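Local coordinates for glucose-6-phosphate isomerase (Thermus thermophilus, PDB 1ZZG), which catalyses the reversible isomerisation of glucose 6-phosphate to fructose 6-phosphate, a step of glycolysis and gluconeogenesis, at the interface of chains A and B. Residues are numbered along the deposited sequence; one frame, centred on the assembly and turned at random. Chains: chain A/B, glucose-6-phosphate isomerase.

Contact 1: the interface of chains A and B. Residues chain A 169, 172-173; chain B 326-327.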
loop_
_atom_site.group_PDB
_atom_site.type_symbol
_atom_site.label_atom_id
_atom_site.label_comp_id
_atom_site.label_asym_id
_atom_site.label_seq_id
_atom_site.Cartn_x
_atom_site.Cartn_y
_atom_site.Cartn_z
ATOM N N PHE A 169 -8.386 19.019 26.176
ATOM C CA PHE A 169 -7.948 20.153 25.364
ATOM C C PHE A 169 -9.105 20.783 24.593
ATOM O O PHE A 169 -9.200 22.007 24.478
ATOM C CB PHE A 169 -6.876 19.708 24.367
ATOM C CG PHE A 169 -6.308 20.836 23.553
ATOM C CD1 PHE A 169 -5.539 21.827 24.160
ATOM C CD2 PHE A 169 -6.548 20.918 22.186
ATOM C CE1 PHE A 169 -5.018 22.884 23.416
ATOM C CE2 PHE A 169 -6.032 21.972 21.428
ATOM C CZ PHE A 169 -5.266 22.956 22.048
ATOM N N ARG A 172 -11.281 22.675 27.094
ATOM C CA ARG A 172 -10.580 23.864 27.570
ATOM C C ARG A 172 -10.633 24.989 26.536
ATOM O O ARG A 172 -10.873 26.146 26.873
ATOM C CB ARG A 172 -9.116 23.528 27.864
ATOM C CG ARG A 172 -8.231 24.745 28.095
ATOM C CD ARG A 172 -6.756 24.396 27.929
ATOM N NE ARG A 172 -5.874 25.551 28.099
ATOM C CZ ARG A 172 -5.713 26.215 29.241
ATOM N NH1 ARG A 172 -6.377 25.847 30.329
ATOM N NH2 ARG A 172 -4.874 27.242 29.300
ATOM N N GLU A 173 -10.409 24.638 25.275
ATOM C CA GLU A 173 -10.394 25.610 24.189
ATOM C C GLU A 173 -11.735 25.870 23.508
ATOM O O GLU A 173 -11.834 26.750 22.650
ATOM C CB GLU A 173 -9.376 25.181 23.134
ATOM C CG GLU A 173 -7.934 25.177 23.616
ATOM C CD GLU A 173 -7.437 26.563 24.001
ATOM O OE1 GLU A 173 -8.100 27.564 23.650
ATOM O OE2 GLU A 173 -6.373 26.651 24.650
ATOM N N GLU B 326 0.053 25.245 24.906
ATOM C CA GLU B 326 -0.578 25.642 26.154
ATOM C C GLU B 326 -1.903 24.901 26.351
ATOM O O GLU B 326 -2.772 24.886 25.492
ATOM C CB GLU B 326 -0.830 27.145 26.082
ATOM C CG GLU B 326 -1.212 27.746 27.434
ATOM C CD GLU B 326 -2.265 28.802 27.215
ATOM O OE1 GLU B 326 -2.941 28.747 26.198
ATOM O OE2 GLU B 326 -2.394 29.687 28.060
ATOM N N GLY B 327 -2.021 24.230 27.512
ATOM C CA GLY B 327 -3.264 23.521 27.801
ATOM C C GLY B 327 -3.192 22.042 27.407
ATOM O O GLY B 327 -4.151 21.292 27.523
HETATM O O HOH W 1 -3.955 26.271 23.005
#
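A:Arg172 lies alongside B:Gly327, its NE 3.3 Å from the glycine CA and its CD packed on the same carbon, so that the junction of the aliphatic chain and the guanidinium rests on the glycine backbone. The patch belongs to the interface of two copies of the isomerase, where the C-terminal part of helix 165-173 of chain A receives a loop of chain B. Farther out along the arginine, NH2 of the guanidinium faces the carboxylate of B:Glu326, with OE2 at 3.7 Å. This is a salt bridge at long range, and its geometry is not that of a paired, parallel contact: the guanidinium and carboxylate planes stand 88° apart, and the carboxylate carbon CD lies at the guanidinium edge. The arginine gets there by an extended chain from CG to NE, with CG anti to the backbone N (chi1 168°).

The backbone carbonyl of B:Glu326 is the second point of attachment. Its O sits in the ring plane of A:Phe169, 3.7 Å from CE1 at the rim, and is also linked through a water to A:Glu173. That water is 2.9 Å from OE2 of the A:Glu173 carboxylate and 3.1 Å from B:Glu326 O.

In the second shell, A:Glu173 sets its CG anti to its own carbonyl carbon (chi1 -65°), over one face of the A:Phe169 ring towards the rim; the bend that follows at chi2 turns the carboxylate towards A:Arg172. The arginine, lying near both acids, may offset the nearness of the A:Glu173 and B:Glu326 carboxylates. In the same-side salt bridge, A:Glu173 OE2 lies 3.7 Å from A:Arg172 NE.

Contact 2: the interface of chains A and B. Residues chain A 103-104; chain B 316-320, 340.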
loop_
_atom_site.group_PDB
_atom_site.type_symbol
_atom_site.label_atom_id
_atom_site.label_comp_id
_atom_site.label_asym_id
_atom_site.label_seq_id
_atom_site.Cartn_x
_atom_site.Cartn_y
_atom_site.Cartn_z
ATOM N N PRO A 103 9.345 15.052 8.936
ATOM C CA PRO A 103 9.306 16.510 8.753
ATOM C C PRO A 103 9.021 17.147 7.396
ATOM O O PRO A 103 8.185 18.052 7.307
ATOM C CB PRO A 103 10.650 16.970 9.334
ATOM C CG PRO A 103 11.546 15.779 9.127
ATOM C CD PRO A 103 10.645 14.626 9.487
ATOM N N GLU A 104 9.695 16.691 6.346
ATOM C CA GLU A 104 9.510 17.309 5.035
ATOM C C GLU A 104 8.080 17.338 4.482
ATOM O O GLU A 104 7.605 18.392 4.052
ATOM C CB GLU A 104 10.463 16.680 4.017
ATOM C CG GLU A 104 11.954 16.827 4.359
ATOM C CD GLU A 104 12.432 15.855 5.437
ATOM O OE1 GLU A 104 11.723 14.865 5.710
ATOM O OE2 GLU A 104 13.530 16.074 5.999
ATOM N N PRO B 316 17.353 14.041 8.728
ATOM C CA PRO B 316 16.313 14.656 7.903
ATOM C C PRO B 316 16.971 15.649 6.953
ATOM O O PRO B 316 18.127 16.014 7.149
ATOM C CB PRO B 316 15.451 15.364 8.932
ATOM C CG PRO B 316 16.502 15.912 9.880
ATOM C CD PRO B 316 17.508 14.763 10.008
ATOM N N LEU B 317 16.245 16.071 5.925
ATOM C CA LEU B 317 16.769 17.063 4.997
ATOM C C LEU B 317 16.421 18.427 5.588
ATOM O O LEU B 317 17.179 19.385 5.458
ATOM C CB LEU B 317 16.130 16.907 3.619
ATOM C CG LEU B 317 16.440 15.579 2.920
ATOM C CD1 LEU B 317 15.884 15.611 1.505
ATOM C CD2 LEU B 317 17.946 15.347 2.893
ATOM N N GLU B 318 15.270 18.495 6.248
ATOM C CA GLU B 318 14.810 19.723 6.882
ATOM C C GLU B 318 13.854 19.362 8.019
ATOM O O GLU B 318 12.693 19.014 7.791
ATOM C CB GLU B 318 14.121 20.631 5.857
ATOM C CG GLU B 318 13.516 21.887 6.465
ATOM C CD GLU B 318 13.139 22.934 5.433
ATOM O OE1 GLU B 318 12.722 22.570 4.313
ATOM O OE2 GLU B 318 13.248 24.134 5.754
ATOM N N ASP B 319 14.362 19.450 9.245
ATOM C CA ASP B 319 13.592 19.104 10.433
ATOM C C ASP B 319 12.583 20.157 10.870
ATOM O O ASP B 319 12.578 21.289 10.380
ATOM C CB ASP B 319 14.540 18.816 11.603
ATOM C CG ASP B 319 14.106 17.611 12.431
ATOM O OD1 ASP B 319 12.909 17.257 12.419
ATOM O OD2 ASP B 319 14.973 17.017 13.105
ATOM N N VAL B 320 11.738 19.758 11.813
ATOM C CA VAL B 320 10.708 20.614 12.375
ATOM C C VAL B 320 10.715 20.403 13.883
ATOM O O VAL B 320 10.654 19.266 14.355
ATOM C CB VAL B 320 9.309 20.234 11.845
ATOM C CG1 VAL B 320 8.244 21.092 12.519
ATOM C CG2 VAL B 320 9.264 20.393 10.336
ATOM N N PHE B 340 11.828 14.547 13.306
ATOM C CA PHE B 340 12.729 13.487 12.881
ATOM C C PHE B 340 13.248 12.739 14.101
ATOM O O PHE B 340 13.439 11.528 14.070
ATOM C CB PHE B 340 13.910 14.031 12.076
ATOM C CG PHE B 340 14.791 12.951 11.532
ATOM C CD1 PHE B 340 14.498 12.338 10.316
ATOM C CD2 PHE B 340 15.862 12.476 12.280
ATOM C CE1 PHE B 340 15.260 11.264 9.860
ATOM C CE2 PHE B 340 16.625 11.406 11.834
ATOM C CZ PHE B 340 16.323 10.799 10.625
#
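Two backbone N-H groups of chain B, those of B:Leu317 and B:Glu318, converge on one carboxylate oxygen, OE2 of A:Glu104. These hydrogen bonds fasten the first turn of helix 103-112 to a loop of the partner subunit. The bond from B:Glu318 N, 3.0 Å to A:Glu104 OE2, is nearly straight (167° at H) and uses the anti lone pair. B:Leu317 N comes closer, 2.7 Å from A:Glu104 OE2, but along a more bent path and 29° out of the carboxylate plane. A kink at chi2 (78°) folds the A:Glu104 side chain towards the loop. Because both donors are main-chain groups, the contact probably depends more on the course of the loop than on its side chains.

Van der Waals packing centres on A:Pro103. Its CB rests 3.3 Å from the carbonyl O of B:Glu318 and also meets B:Asp319 CA and B:Val320 CG2. The next ring carbon, CG, lies 3.9 Å from B:Pro316 CB, while CD faces the start of helix 339-356 at B:Phe340.

Hydrogen bonds within chain B shape the surface that receives this proline. OD1 of B:Asp319 accepts from B:Val320 N at 2.8 Å, on its anti side but clearly tilted from the carboxylate plane, a local bond to the N-H of the next residue, which holds the carboxylate in place. The same oxygen takes B:Phe340 N with its syn lone pair at 3.1 Å, joining loop to helix.

Contact 1 and contact 2, whose C-alpha centres are about 27 Å apart, share no residue, but on chain B both draw on the stretch from 316 to 327. This segment meets helix 103-112 of chain A at contact 2 and helix 165-173 at contact 1, thus reaching across the partner subunit. Two-fold symmetry repeats both contacts with the chains exchanged, making the embrace reciprocal. Contact 2 is about 19 Å from B:His293, whereas contact 1 is about 28 Å from A:Glu267; both therefore seem to serve assembly, without direct contact with these predicted catalytic residues.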